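Local structure of Epf (Streptococcus pyogenes, 4ES8) at residues H112-T117 against L209-V214; V157-E162 against K174-R179. The protein acts as a cell-surface adhesin of the bacterium, attaching it to cells through an N-terminal domain that contains a carbohydrate-binding module. All coordinates share one frame; numbering follows the deposited sequence.

Contact 1. Residues H112-T117 against L209-V214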
loop_
_atom_site.group_PDB
_atom_site.type_symbol
_atom_site.label_atom_id
_atom_site.label_comp_id
_atom_site.label_asym_id
_atom_site.label_seq_id
_atom_site.Cartn_x
_atom_site.Cartn_y
_atom_site.Cartn_z
ATOM N N HIS A 112 3.999 -5.254 3.877
ATOM C CA HIS A 112 2.575 -5.367 4.165
ATOM C C HIS A 112 1.853 -5.469 2.815
ATOM O O HIS A 112 2.428 -5.102 1.776
ATOM C CB HIS A 112 2.096 -4.150 4.973
ATOM C CG HIS A 112 2.127 -4.333 6.467
ATOM N ND1 HIS A 112 1.144 -3.771 7.271
ATOM C CD2 HIS A 112 3.026 -4.975 7.257
ATOM C CE1 HIS A 112 1.474 -4.069 8.520
ATOM N NE2 HIS A 112 2.616 -4.779 8.569
ATOM N N ASP A 113 0.618 -5.976 2.834
ATOM C CA ASP A 113 -0.225 -6.140 1.657
ATOM C C ASP A 113 -1.265 -5.041 1.626
ATOM O O ASP A 113 -1.852 -4.722 2.680
ATOM C CB ASP A 113 -0.896 -7.514 1.690
ATOM C CG ASP A 113 0.093 -8.652 1.539
ATOM O OD1 ASP A 113 0.974 -8.549 0.697
ATOM O OD2 ASP A 113 0.014 -9.609 2.315
ATOM N N TYR A 114 -1.504 -4.462 0.426
ATOM C CA TYR A 114 -2.448 -3.361 0.284
ATOM C C TYR A 114 -3.430 -3.626 -0.836
ATOM O O TYR A 114 -3.137 -4.398 -1.766
ATOM C CB TYR A 114 -1.703 -2.039 0.037
ATOM C CG TYR A 114 -0.876 -1.632 1.240
ATOM C CD1 TYR A 114 -1.447 -0.913 2.287
ATOM C CD2 TYR A 114 0.454 -2.039 1.372
ATOM C CE1 TYR A 114 -0.707 -0.580 3.427
ATOM C CE2 TYR A 114 1.201 -1.718 2.510
ATOM C CZ TYR A 114 0.614 -0.997 3.534
ATOM O OH TYR A 114 1.361 -0.688 4.651
ATOM N N LYS A 115 -4.604 -2.999 -0.719
ATOM C CA LYS A 115 -5.678 -3.101 -1.703
ATOM C C LYS A 115 -6.090 -1.705 -2.123
ATOM O O LYS A 115 -6.608 -0.955 -1.292
ATOM C CB LYS A 115 -6.884 -3.868 -1.129
ATOM C CG LYS A 115 -8.102 -3.912 -2.064
ATOM C CD LYS A 115 -9.363 -4.407 -1.343
ATOM C CE LYS A 115 -10.508 -4.620 -2.314
ATOM N NZ LYS A 115 -11.740 -5.113 -1.637
ATOM N N ILE A 116 -5.854 -1.367 -3.386
ATOM C CA ILE A 116 -6.256 -0.090 -3.969
ATOM C C ILE A 116 -7.553 -0.314 -4.715
ATOM O O ILE A 116 -7.694 -1.316 -5.441
ATOM C CB ILE A 116 -5.167 0.426 -4.940
ATOM C CG1 ILE A 116 -3.888 0.852 -4.235
ATOM C CG2 ILE A 116 -5.707 1.544 -5.858
ATOM C CD1 ILE A 116 -2.721 1.149 -5.234
ATOM N N THR A 117 -8.502 0.631 -4.576
ATOM C CA THR A 117 -9.744 0.588 -5.340
ATOM C C THR A 117 -9.965 1.957 -5.925
ATOM O O THR A 117 -9.591 2.959 -5.319
ATOM C CB THR A 117 -10.935 0.140 -4.482
ATOM O OG1 THR A 117 -11.065 0.989 -3.336
ATOM C CG2 THR A 117 -10.812 -1.320 -4.028
ATOM N N LEU A 209 -10.424 7.326 -5.438
ATOM C CA LEU A 209 -9.268 6.493 -5.118
ATOM C C LEU A 209 -9.215 6.181 -3.625
ATOM O O LEU A 209 -9.410 7.071 -2.788
ATOM C CB LEU A 209 -7.987 7.196 -5.584
ATOM C CG LEU A 209 -8.031 7.666 -7.054
ATOM C CD1 LEU A 209 -7.748 9.149 -7.187
ATOM C CD2 LEU A 209 -7.135 6.858 -7.927
ATOM N N LYS A 210 -8.970 4.914 -3.292
ATOM C CA LYS A 210 -8.861 4.454 -1.895
ATOM C C LYS A 210 -7.762 3.420 -1.810
ATOM O O LYS A 210 -7.511 2.727 -2.797
ATOM C CB LYS A 210 -10.183 3.821 -1.390
ATOM C CG LYS A 210 -11.355 4.784 -1.176
ATOM C CD LYS A 210 -12.630 3.994 -0.807
ATOM C CE LYS A 210 -13.854 4.854 -1.016
ATOM N NZ LYS A 210 -15.068 4.241 -0.413
ATOM N N ILE A 211 -7.129 3.276 -0.629
ATOM C CA ILE A 211 -6.160 2.203 -0.408
ATOM C C ILE A 211 -6.259 1.786 1.045
ATOM O O ILE A 211 -6.294 2.647 1.926
ATOM C CB ILE A 211 -4.707 2.526 -0.831
ATOM C CG1 ILE A 211 -3.766 1.320 -0.610
ATOM C CG2 ILE A 211 -4.171 3.806 -0.145
ATOM C CD1 ILE A 211 -2.288 1.572 -1.031
ATOM N N ILE A 212 -6.256 0.481 1.313
ATOM C CA ILE A 212 -6.287 -0.015 2.691
ATOM C C ILE A 212 -5.272 -1.109 2.858
ATOM O O ILE A 212 -4.922 -1.799 1.884
ATOM C CB ILE A 212 -7.688 -0.530 3.113
ATOM C CG1 ILE A 212 -8.214 -1.643 2.170
ATOM C CG2 ILE A 212 -8.675 0.660 3.208
ATOM C CD1 ILE A 212 -9.309 -2.532 2.814
ATOM N N ASP A 213 -4.790 -1.260 4.086
ATOM C CA ASP A 213 -3.900 -2.354 4.436
ATOM C C ASP A 213 -4.750 -3.624 4.559
ATOM O O ASP A 213 -5.787 -3.596 5.225
ATOM C CB ASP A 213 -3.194 -1.998 5.747
ATOM C CG ASP A 213 -2.048 -2.924 6.101
ATOM O OD1 ASP A 213 -2.204 -4.139 5.946
ATOM O OD2 ASP A 213 -0.994 -2.420 6.527
ATOM N N VAL A 214 -4.343 -4.719 3.881
ATOM C CA VAL A 214 -5.098 -5.989 3.954
ATOM C C VAL A 214 -4.179 -7.130 4.415
ATOM O O VAL A 214 -4.475 -8.310 4.188
ATOM C CB VAL A 214 -5.780 -6.329 2.610
ATOM C CG1 VAL A 214 -6.904 -5.347 2.319
ATOM C CG2 VAL A 214 -4.767 -6.378 1.464
HETATM O O HOH W 1 -0.142 0.125 6.701
#
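H112 meets D213 through a nearly straight hydrogen bond: ND1 donates to OD2 of D213 over 2.6 Å, with an N-H...O angle of 177°. OD2 accepts on its syn side and lies in the imidazole plane, while the carboxylate is turned 79° from the ring. CG of D213 stands anti to its backbone N (chi1 -169°), on the side where H112 lies. The same OD2 accepts from water 1, 2.7 Å away, which is also bonded to OH of Y114. Beside this polar end, CD1 of I211 packs between CB of Y114 at 3.8 Å and CG1 of I116 at 3.7 Å. On the other face OG1 of T117 lies 3.5 Å from CB of K210; V214, just beyond the strand, meets CB of K115. Antiparallel backbone bonds join K115 with I212 and T117 with K210 in both directions, and V214 N bonds D113 O. In the second shell, E246 O holds NE2 of H112, OG1 of T215 is hydrogen-bonded to OD1 of D213, and I109 N bonds OH of Y114. This is central pairing in a seven-stranded antiparallel sheet: 113-123 lies between 202-213 and 172-180, and I116 and L209 touch strand 186-194 of the second sheet, consistent with a beta-sandwich.

Contact 2. Residues V157-E162 against K174-R179. With NA (sodium ion), chain F.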
loop_
_atom_site.group_PDB
_atom_site.type_symbol
_atom_site.label_atom_id
_atom_site.label_comp_id
_atom_site.label_asym_id
_atom_site.label_seq_id
_atom_site.Cartn_x
_atom_site.Cartn_y
_atom_site.Cartn_z
ATOM N N VAL A 157 1.982 -7.550 -7.876
ATOM C CA VAL A 157 0.926 -6.614 -8.323
ATOM C C VAL A 157 -0.111 -7.378 -9.112
ATOM O O VAL A 157 0.241 -8.182 -9.995
ATOM C CB VAL A 157 1.499 -5.448 -9.147
ATOM C CG1 VAL A 157 0.378 -4.496 -9.595
ATOM C CG2 VAL A 157 2.577 -4.701 -8.361
ATOM N N LYS A 158 -1.394 -7.148 -8.796
ATOM C CA LYS A 158 -2.466 -7.856 -9.485
ATOM C C LYS A 158 -3.681 -6.965 -9.628
ATOM O O LYS A 158 -4.193 -6.456 -8.626
ATOM C CB LYS A 158 -2.848 -9.156 -8.732
ATOM C CG LYS A 158 -4.047 -9.928 -9.309
ATOM C CD LYS A 158 -4.360 -11.192 -8.495
ATOM C CE LYS A 158 -5.579 -11.954 -9.003
ATOM N NZ LYS A 158 -5.813 -13.182 -8.186
ATOM N N ILE A 159 -4.173 -6.829 -10.860
ATOM C CA ILE A 159 -5.438 -6.141 -11.121
ATOM C C ILE A 159 -6.495 -7.225 -11.219
ATOM O O ILE A 159 -6.335 -8.143 -12.052
ATOM C CB ILE A 159 -5.475 -5.247 -12.389
ATOM C CG1 ILE A 159 -4.239 -4.314 -12.551
ATOM C CG2 ILE A 159 -6.802 -4.464 -12.440
ATOM C CD1 ILE A 159 -4.073 -3.847 -14.007
ATOM N N GLU A 160 -7.573 -7.145 -10.414
ATOM C CA GLU A 160 -8.605 -8.176 -10.551
ATOM C C GLU A 160 -9.178 -8.144 -11.956
ATOM O O GLU A 160 -9.601 -7.082 -12.439
ATOM C CB GLU A 160 -9.749 -8.010 -9.517
ATOM C CG GLU A 160 -9.281 -8.210 -8.086
ATOM C CD GLU A 160 -8.760 -9.607 -7.793
ATOM O OE1 GLU A 160 -9.504 -10.583 -8.050
ATOM O OE2 GLU A 160 -7.597 -9.727 -7.347
ATOM N N GLY A 161 -9.172 -9.316 -12.608
ATOM C CA GLY A 161 -9.795 -9.481 -13.923
ATOM C C GLY A 161 -9.110 -8.872 -15.130
ATOM O O GLY A 161 -9.651 -8.940 -16.236
ATOM N N GLU A 162 -7.956 -8.213 -14.934
ATOM C CA GLU A 162 -7.248 -7.526 -16.033
ATOM C C GLU A 162 -5.756 -7.676 -15.957
ATOM O O GLU A 162 -5.203 -8.105 -14.936
ATOM C CB GLU A 162 -7.497 -5.994 -16.011
ATOM C CG GLU A 162 -8.805 -5.557 -15.453
ATOM C CD GLU A 162 -9.295 -4.212 -15.918
ATOM O OE1 GLU A 162 -8.497 -3.257 -16.055
ATOM O OE2 GLU A 162 -10.529 -4.099 -16.040
ATOM N N LYS A 174 -12.321 -0.740 -10.197
ATOM C CA LYS A 174 -11.084 -1.497 -10.316
ATOM C C LYS A 174 -10.530 -1.837 -8.943
ATOM O O LYS A 174 -10.698 -1.058 -7.985
ATOM C CB LYS A 174 -10.037 -0.662 -11.081
ATOM C CG LYS A 174 -10.472 -0.234 -12.492
ATOM C CD LYS A 174 -10.805 -1.421 -13.429
ATOM C CE LYS A 174 -11.298 -0.876 -14.745
ATOM N NZ LYS A 174 -11.853 -1.974 -15.597
ATOM N N THR A 175 -9.818 -2.958 -8.861
ATOM C CA THR A 175 -9.146 -3.389 -7.636
ATOM C C THR A 175 -7.746 -3.806 -7.991
ATOM O O THR A 175 -7.562 -4.597 -8.925
ATOM C CB THR A 175 -9.901 -4.550 -6.959
ATOM O OG1 THR A 175 -11.257 -4.182 -6.681
ATOM C CG2 THR A 175 -9.201 -5.028 -5.668
ATOM N N ILE A 176 -6.744 -3.276 -7.249
ATOM C CA ILE A 176 -5.337 -3.616 -7.456
ATOM C C ILE A 176 -4.745 -3.979 -6.126
ATOM O O ILE A 176 -4.892 -3.205 -5.181
ATOM C CB ILE A 176 -4.533 -2.475 -8.123
ATOM C CG1 ILE A 176 -5.149 -2.078 -9.487
ATOM C CG2 ILE A 176 -3.033 -2.860 -8.258
ATOM C CD1 ILE A 176 -4.523 -0.839 -10.162
ATOM N N SER A 177 -4.103 -5.154 -6.029
ATOM C CA SER A 177 -3.475 -5.535 -4.769
ATOM C C SER A 177 -1.972 -5.669 -5.002
ATOM O O SER A 177 -1.548 -5.939 -6.128
ATOM C CB SER A 177 -4.070 -6.828 -4.221
ATOM O OG SER A 177 -3.936 -7.915 -5.119
ATOM N N PHE A 178 -1.175 -5.432 -3.954
ATOM C CA PHE A 178 0.271 -5.539 -4.071
ATOM C C PHE A 178 0.869 -5.648 -2.694
ATOM O O PHE A 178 0.220 -5.318 -1.697
ATOM C CB PHE A 178 0.896 -4.348 -4.828
ATOM C CG PHE A 178 0.795 -3.033 -4.101
ATOM C CD1 PHE A 178 -0.395 -2.306 -4.099
ATOM C CD2 PHE A 178 1.882 -2.524 -3.396
ATOM C CE1 PHE A 178 -0.491 -1.094 -3.402
ATOM C CE2 PHE A 178 1.785 -1.307 -2.710
ATOM C CZ PHE A 178 0.600 -0.600 -2.724
ATOM N N ARG A 179 2.129 -6.056 -2.656
ATOM C CA ARG A 179 2.914 -6.106 -1.418
ATOM C C ARG A 179 4.048 -5.097 -1.518
ATOM O O ARG A 179 4.727 -5.031 -2.555
ATOM C CB ARG A 179 3.487 -7.529 -1.207
ATOM C CG ARG A 179 4.372 -7.662 0.022
ATOM C CD ARG A 179 4.677 -9.133 0.329
ATOM N NE ARG A 179 3.501 -9.745 0.957
ATOM C CZ ARG A 179 3.418 -11.012 1.353
ATOM N NH1 ARG A 179 4.441 -11.842 1.174
ATOM N NH2 ARG A 179 2.314 -11.457 1.937
HETATM NA NA NA F . -0.619 -9.702 -12.317
HETATM O O HOH W 2 -6.116 -7.607 -6.764
HETATM O O HOH W 3 -3.060 -8.244 -13.078
HETATM O O HOH W 4 -10.333 -4.677 -11.218
HETATM O O HOH W 5 0.331 -7.975 -13.400
#
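K174 reaches E162 with its ammonium group: NZ and OE2 of E162 form a salt bridge, modelled at an unusually short 2.5 Å, the nitrogen on the syn side of the carboxylate and 22° out of its plane. The two side chains cross at about a right angle, and the lysine chain is bent at chi2 (-59°), which turns CD off the extended course. NZ also bonds E170 O, and R169 pairs with OE1 of E162. T175 follows: T175 O accepts from E160 N at 3.0 Å, its CB lies 3.9 Å from CG of E160, and water 4 links T175 N to E160 O. I176 faces I159 in a non-hydrogen-bonded pair, CG1 of I176, in the conformer described, beside CG1 of I159 at 3.9 Å. This is antiparallel pairing at the margin of the seven-stranded sheet; 154-159, one of its two edge strands within the chain, leaves through a type II turn, I159 to E162, with G161 at positive phi. K158 N bonds S177 O and S177 N bonds K158 O, both 2.9 Å. Water 2 donates to K158 O and to OE2 of E160. CB of F178 meets CG2 of V157 at 3.9 Å. V157 O binds a sodium ion at 2.9 Å, with waters 3 and 5; water 3 also bridges I159 N and E162 O. The guanidinium of R179 forms a salt bridge with D113 and bonds D240 O.

Overall arrangement
Contacts 1 and 2 belong to one antiparallel sheet and follow each other across it: 209-214, 112-117, 174-179 and 157-162, with centres 10 Å apart. The seam between them is the pairing of strands 113-123 and 172-180. There I116 N lies 2.7 Å from I176 O, a probable hydrogen bond, and D113 OD1 meets R179 NE in a salt bridge of 2.8 Å. In the conformer described, K115 also packs on T175. Along the chain, both segments of contact 2 fall between those of contact 1. The sodium ion belongs to the outer margin at contact 2; in contact 1, the side chain of I116 is about 13 Å from the bound sodium ion.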